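Local coordinates for protein HIAXHD3 (Humicola insolens, PDB 3ZXK) that hydrolyses terminal arabinofuranosyl residues as a family GH43 arabinofuranosidase, probably removing side chains from xylan-type polysaccharides, at residues S318-F324 against V526-M531; A381-L387 against R509-F513. All coordinates share one frame; numbering follows the deposited sequence.

Interaction 1: S318-F324 against V526-M531; sequences STDLDEF and VKGFKM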
loop_
_atom_site.group_PDB
_atom_site.type_symbol
_atom_site.label_atom_id
_atom_site.label_comp_id
_atom_site.label_asym_id
_atom_site.label_seq_id
_atom_site.Cartn_x
_atom_site.Cartn_y
_atom_site.Cartn_z
ATOM N N SER A 318 4.288 -1.811 13.260
ATOM C CA SER A 318 4.960 -0.810 12.405
ATOM C C SER A 318 6.163 -0.132 13.064
ATOM O O SER A 318 7.130 0.185 12.389
ATOM C CB SER A 318 3.978 0.291 11.976
ATOM O OG SER A 318 2.927 -0.239 11.182
ATOM N N THR A 319 6.074 0.102 14.368
ATOM C CA THR A 319 7.110 0.838 15.087
ATOM C C THR A 319 8.072 -0.085 15.841
ATOM O O THR A 319 8.980 0.387 16.532
ATOM C CB THR A 319 6.504 1.872 16.069
ATOM O OG1 THR A 319 5.544 1.221 16.907
ATOM C CG2 THR A 319 5.812 3.032 15.316
ATOM N N ASP A 320 7.883 -1.399 15.718
ATOM C CA ASP A 320 8.786 -2.364 16.365
ATOM C C ASP A 320 10.145 -2.416 15.686
ATOM O O ASP A 320 10.230 -2.411 14.452
ATOM C CB ASP A 320 8.179 -3.776 16.341
ATOM C CG ASP A 320 7.043 -3.963 17.356
ATOM O OD1 ASP A 320 6.838 -3.064 18.200
ATOM O OD2 ASP A 320 6.364 -5.025 17.318
ATOM N N LEU A 321 11.203 -2.512 16.487
ATOM C CA LEU A 321 12.530 -2.794 15.960
ATOM C C LEU A 321 12.513 -4.070 15.130
ATOM O O LEU A 321 12.030 -5.111 15.572
ATOM C CB LEU A 321 13.532 -2.913 17.119
ATOM C CG LEU A 321 14.961 -3.370 16.808
ATOM C CD1 LEU A 321 15.679 -2.312 15.991
ATOM C CD2 LEU A 321 15.758 -3.675 18.073
ATOM N N ASP A 322 13.058 -3.977 13.919
ATOM C CA ASP A 322 13.168 -5.107 13.009
ATOM C C ASP A 322 14.630 -5.369 12.735
ATOM O O ASP A 322 15.318 -4.563 12.107
ATOM C CB ASP A 322 12.410 -4.810 11.700
ATOM C CG ASP A 322 12.271 -6.047 10.808
ATOM O OD1 ASP A 322 13.034 -7.042 10.997
ATOM O OD2 ASP A 322 11.404 -6.010 9.922
ATOM N N GLU A 323 15.100 -6.502 13.246
ATOM C CA GLU A 323 16.496 -6.894 13.052
ATOM C C GLU A 323 16.668 -7.976 11.984
ATOM O O GLU A 323 17.702 -8.639 11.926
ATOM C CB GLU A 323 17.170 -7.263 14.379
ATOM C CG GLU A 323 17.429 -6.002 15.208
ATOM C CD GLU A 323 18.034 -6.269 16.568
ATOM O OE1 GLU A 323 17.521 -7.136 17.312
ATOM O OE2 GLU A 323 19.024 -5.586 16.910
ATOM N N PHE A 324 15.652 -8.132 11.131
ATOM C CA PHE A 324 15.717 -9.004 9.953
ATOM C C PHE A 324 16.083 -10.418 10.355
ATOM O O PHE A 324 17.009 -11.039 9.811
ATOM C CB PHE A 324 16.698 -8.451 8.902
ATOM C CG PHE A 324 16.248 -7.140 8.304
ATOM C CD1 PHE A 324 15.169 -7.087 7.403
ATOM C CD2 PHE A 324 16.872 -5.944 8.663
ATOM C CE1 PHE A 324 14.743 -5.873 6.858
ATOM C CE2 PHE A 324 16.442 -4.727 8.124
ATOM C CZ PHE A 324 15.379 -4.693 7.224
ATOM N N VAL A 526 22.240 -4.902 6.181
ATOM C CA VAL A 526 21.298 -4.101 6.938
ATOM C C VAL A 526 21.029 -4.835 8.236
ATOM O O VAL A 526 20.450 -5.925 8.237
ATOM C CB VAL A 526 19.997 -3.864 6.150
ATOM C CG1 VAL A 526 19.215 -2.753 6.801
ATOM C CG2 VAL A 526 20.322 -3.491 4.706
ATOM N N LYS A 527 21.498 -4.276 9.341
ATOM C CA LYS A 527 21.347 -4.942 10.622
ATOM C C LYS A 527 19.988 -4.706 11.226
ATOM O O LYS A 527 19.460 -5.574 11.908
ATOM C CB LYS A 527 22.403 -4.490 11.619
ATOM C CG LYS A 527 23.837 -4.720 11.162
ATOM C CD LYS A 527 24.735 -4.399 12.340
ATOM C CE LYS A 527 26.071 -3.870 11.892
ATOM N NZ LYS A 527 26.774 -3.337 13.090
ATOM N N GLY A 528 19.383 -3.556 10.977
ATOM C CA GLY A 528 18.139 -3.260 11.648
ATOM C C GLY A 528 17.459 -2.040 11.085
ATOM O O GLY A 528 18.064 -1.213 10.412
ATOM N N PHE A 529 16.180 -1.922 11.414
ATOM C CA PHE A 529 15.395 -0.737 11.073
ATOM C C PHE A 529 14.477 -0.469 12.264
ATOM O O PHE A 529 13.882 -1.399 12.833
ATOM C CB PHE A 529 14.501 -0.950 9.843
ATOM C CG PHE A 529 13.530 0.205 9.613
ATOM C CD1 PHE A 529 13.937 1.387 8.962
ATOM C CD2 PHE A 529 12.247 0.156 10.139
ATOM C CE1 PHE A 529 13.030 2.455 8.765
ATOM C CE2 PHE A 529 11.356 1.234 9.966
ATOM C CZ PHE A 529 11.753 2.383 9.302
ATOM N N LYS A 530 14.293 0.803 12.588
ATOM C CA LYS A 530 13.318 1.208 13.601
ATOM C C LYS A 530 12.607 2.472 13.135
ATOM O O LYS A 530 13.274 3.404 12.677
ATOM C CB LYS A 530 14.040 1.476 14.955
ATOM C CG LYS A 530 13.134 2.004 16.047
ATOM C CD LYS A 530 12.315 0.878 16.663
ATOM C CE LYS A 530 11.573 1.306 17.941
ATOM N NZ LYS A 530 10.561 2.378 17.638
ATOM N N MET A 531 11.277 2.502 13.248
ATOM C CA MET A 531 10.513 3.722 13.035
ATOM C C MET A 531 10.013 4.237 14.374
ATOM O O MET A 531 9.440 3.481 15.170
ATOM C CB MET A 531 9.321 3.468 12.117
ATOM C CG MET A 531 8.508 4.723 11.798
ATOM S SD MET A 531 7.272 4.495 10.501
ATOM C CE MET A 531 6.174 3.317 11.282
HETATM O O HOH W 1 9.921 -0.001 13.106
#
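A lone antiparallel bridge between Asp322 and Phe529 fastens loop 318-324 alongside strand 523-533 of the concanavalin A-like domain. The two form a hydrogen-bonded pair: Asp322 N gives to Phe529 O at 2.9 Å, nearly straight at the hydrogen (171°), and Phe529 N returns a more bent bond of 2.9 Å to Asp322 O. With CG trans to its own nitrogen (chi1 -170°), the Asp322 side chain leads its carboxylate off the strand. There OD1 accepts from Phe324 N at 2.8 Å, closing an Asx turn, while OD2 receives the indole N-H of Trp333. Past the turn, the ring of Phe324 brings CE2 to within 3.7 Å of Val526 CG1. Near the N-terminal end of 318-324, Lys530 bends twice along its chain and sets NZ 2.8 Å from Thr319 O, in the carbonyl plane; NZ also bonds Met531 O, from above that carbonyl, and Asn532 OD1. Replacing Lys530 with leucine would probably leave Thr319 O and Met531 O, two acceptors 3.4 Å apart, without the donor they share. A water takes the Met531 N-H and donates to Ser318 O and Asp320 O. Along its other edge the strand pairs with 380-388, Lys527 and Gly528 both facing Arg386 in a classic beta bulge, so loop bridge and bulged pairing meet on one beta-sandwich strand.

Interaction 2: A381-L387 against R509-F513; sequences ASGIFRL and RFGVF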
loop_
_atom_site.group_PDB
_atom_site.type_symbol
_atom_site.label_atom_id
_atom_site.label_comp_id
_atom_site.label_asym_id
_atom_site.label_seq_id
_atom_site.Cartn_x
_atom_site.Cartn_y
_atom_site.Cartn_z
ATOM N N ALA A 381 7.327 10.870 11.371
ATOM C CA ALA A 381 8.060 9.693 11.841
ATOM C C ALA A 381 9.510 9.745 11.444
ATOM O O ALA A 381 9.867 10.324 10.401
ATOM C CB ALA A 381 7.442 8.398 11.311
ATOM N N SER A 382 10.324 9.102 12.270
ATOM C CA SER A 382 11.738 8.987 12.010
ATOM C C SER A 382 12.007 7.546 11.620
ATOM O O SER A 382 11.519 6.647 12.284
ATOM C CB SER A 382 12.507 9.330 13.287
ATOM O OG SER A 382 13.879 9.337 13.030
ATOM N N GLY A 383 12.721 7.316 10.510
ATOM C CA GLY A 383 13.110 5.945 10.146
ATOM C C GLY A 383 14.618 5.819 10.258
ATOM O O GLY A 383 15.367 6.621 9.681
ATOM N N ILE A 384 15.081 4.830 11.012
ATOM C CA ILE A 384 16.506 4.640 11.265
ATOM C C ILE A 384 16.971 3.269 10.771
ATOM O O ILE A 384 16.443 2.234 11.188
ATOM C CB ILE A 384 16.822 4.792 12.754
ATOM C CG1 ILE A 384 16.304 6.146 13.256
ATOM C CG2 ILE A 384 18.325 4.617 13.036
ATOM C CD1 ILE A 384 16.578 6.369 14.719
ATOM N N PHE A 385 17.926 3.273 9.852
ATOM C CA PHE A 385 18.571 2.066 9.346
ATOM C C PHE A 385 19.953 1.922 9.960
ATOM O O PHE A 385 20.715 2.894 10.035
ATOM C CB PHE A 385 18.711 2.129 7.828
ATOM C CG PHE A 385 17.414 1.985 7.074
ATOM C CD1 PHE A 385 16.918 0.713 6.745
ATOM C CD2 PHE A 385 16.696 3.117 6.683
ATOM C CE1 PHE A 385 15.738 0.596 6.023
ATOM C CE2 PHE A 385 15.527 2.992 5.960
ATOM C CZ PHE A 385 15.045 1.739 5.629
ATOM N N ARG A 386 20.289 0.708 10.377
ATOM C CA ARG A 386 21.589 0.394 10.954
ATOM C C ARG A 386 22.295 -0.562 9.979
ATOM O O ARG A 386 21.736 -1.608 9.632
ATOM C CB ARG A 386 21.390 -0.233 12.338
ATOM C CG ARG A 386 22.677 -0.513 13.086
ATOM C CD ARG A 386 22.421 -1.379 14.297
ATOM N NE ARG A 386 23.643 -1.597 15.051
ATOM C CZ ARG A 386 23.676 -2.194 16.231
ATOM N NH1 ARG A 386 22.551 -2.628 16.796
ATOM N NH2 ARG A 386 24.832 -2.348 16.854
ATOM N N LEU A 387 23.476 -0.170 9.496
ATOM C CA LEU A 387 24.186 -0.911 8.431
ATOM C C LEU A 387 25.617 -1.238 8.767
ATOM O O LEU A 387 26.269 -0.508 9.529
ATOM C CB LEU A 387 24.159 -0.151 7.101
ATOM C CG LEU A 387 22.772 0.142 6.525
ATOM C CD1 LEU A 387 22.309 1.527 6.942
ATOM C CD2 LEU A 387 22.835 0.007 5.019
ATOM N N ARG A 509 7.959 6.920 0.869
ATOM C CA ARG A 509 8.381 5.754 1.677
ATOM C C ARG A 509 9.784 5.926 2.247
ATOM O O ARG A 509 10.567 6.757 1.764
ATOM C CB ARG A 509 8.329 4.460 0.833
ATOM C CG ARG A 509 6.910 4.088 0.482
ATOM C CD ARG A 509 6.887 2.753 -0.194
ATOM N NE ARG A 509 5.504 2.300 -0.315
ATOM C CZ ARG A 509 5.147 1.027 -0.468
ATOM N NH1 ARG A 509 6.084 0.077 -0.517
ATOM N NH2 ARG A 509 3.879 0.706 -0.566
ATOM N N PHE A 510 10.079 5.126 3.276
ATOM C CA PHE A 510 11.447 4.920 3.759
ATOM C C PHE A 510 12.038 3.732 2.988
ATOM O O PHE A 510 11.350 2.729 2.754
ATOM C CB PHE A 510 11.496 4.526 5.249
ATOM C CG PHE A 510 11.076 5.605 6.215
ATOM C CD1 PHE A 510 11.581 6.908 6.141
ATOM C CD2 PHE A 510 10.247 5.272 7.267
ATOM C CE1 PHE A 510 11.207 7.863 7.086
ATOM C CE2 PHE A 510 9.867 6.219 8.219
ATOM C CZ PHE A 510 10.348 7.514 8.119
ATOM N N GLY A 511 13.290 3.834 2.576
ATOM C CA GLY A 511 13.917 2.716 1.906
ATOM C C GLY A 511 15.397 2.602 2.124
ATOM O O GLY A 511 16.051 3.539 2.573
ATOM N N VAL A 512 15.919 1.418 1.807
ATOM C CA VAL A 512 17.357 1.171 1.828
ATOM C C VAL A 512 17.750 0.631 0.452
ATOM O O VAL A 512 17.023 -0.184 -0.134
ATOM C CB VAL A 512 17.779 0.232 2.986
ATOM C CG1 VAL A 512 16.999 -1.078 3.013
ATOM C CG2 VAL A 512 19.294 0.028 2.974
ATOM N N PHE A 513 18.856 1.136 -0.080
ATOM C CA PHE A 513 19.315 0.777 -1.431
ATOM C C PHE A 513 20.797 0.450 -1.428
ATOM O O PHE A 513 21.537 0.834 -0.516
ATOM C CB PHE A 513 19.042 1.922 -2.409
ATOM C CG PHE A 513 19.856 3.183 -2.137
ATOM C CD1 PHE A 513 19.391 4.145 -1.233
ATOM C CD2 PHE A 513 21.097 3.387 -2.751
ATOM C CE1 PHE A 513 20.131 5.292 -0.980
ATOM C CE2 PHE A 513 21.820 4.541 -2.517
ATOM C CZ PHE A 513 21.352 5.476 -1.607
#
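The ring of Phe510 lies with one face against the backbone of Gly383, whose CA stands 3.9 Å from the ring centroid and only 16° off the normal, a CH-pi contact over the face, displaced toward the rim. The ring's far end is close to the chain as well: CZ comes to 3.4 Å from Gly383 N, and Ala381 O meets the edge in the ring plane. Glycine leaves the place the ring needs, since a CB at this position would run into Phe510 CD2. Two residues along, the roles are exchanged. Phe385 reaches from the first strand and turns a face to Val512, with Val512 CB 4.0 Å from the centroid. Val512 CG1 lies between the backbone nitrogen and the carbonyl carbon (chi1 53°) and touches Phe385 CE1 at 3.7 Å. Strands 381-387 and 509-513 belong to the two opposed sheets of the beta-sandwich; their directions differ by 13° and their axes approach to 8.3 Å, so side chains rather than backbone hydrogen bonds join them. The other half of the Phe385 ring meets Gly511 O obliquely, CE2 at 3.5 Å. Beyond Phe385, the side chains of Leu387 and Val512 run alongside one another in opposite senses, with Leu387 CD2 and Val512 CG2 4.1 Å apart. Other parts of the domain complete the surroundings: Phe510 also touches Ile461, Phe529 and Met531, and Phe385 packs on Ala400 of strand 396-403 and on Trp333 of a loop.

Interactions 1 and 2, their centres about 9 Å apart, meet through the pairing of strands 523-533 and 380-388 within one sheet. Lys527 N lies 2.7 Å from Arg386 O and Lys530 O 2.8 Å from Ile384 N, both probable hydrogen bonds. On the inner face of this pairing, Phe529 CD1 packs 3.5 Å from Phe385 CZ, joining strand 523-533, against which 318-324 lies, to the interior lined by interaction 2. Thus one sheet receives loop 318-324 at the edge of a strand and the opposing sheet across its inner face. No residue of either contact belongs to the glycan pocket, to which Phe469 and Trp502 from this C-terminal part of the chain contribute.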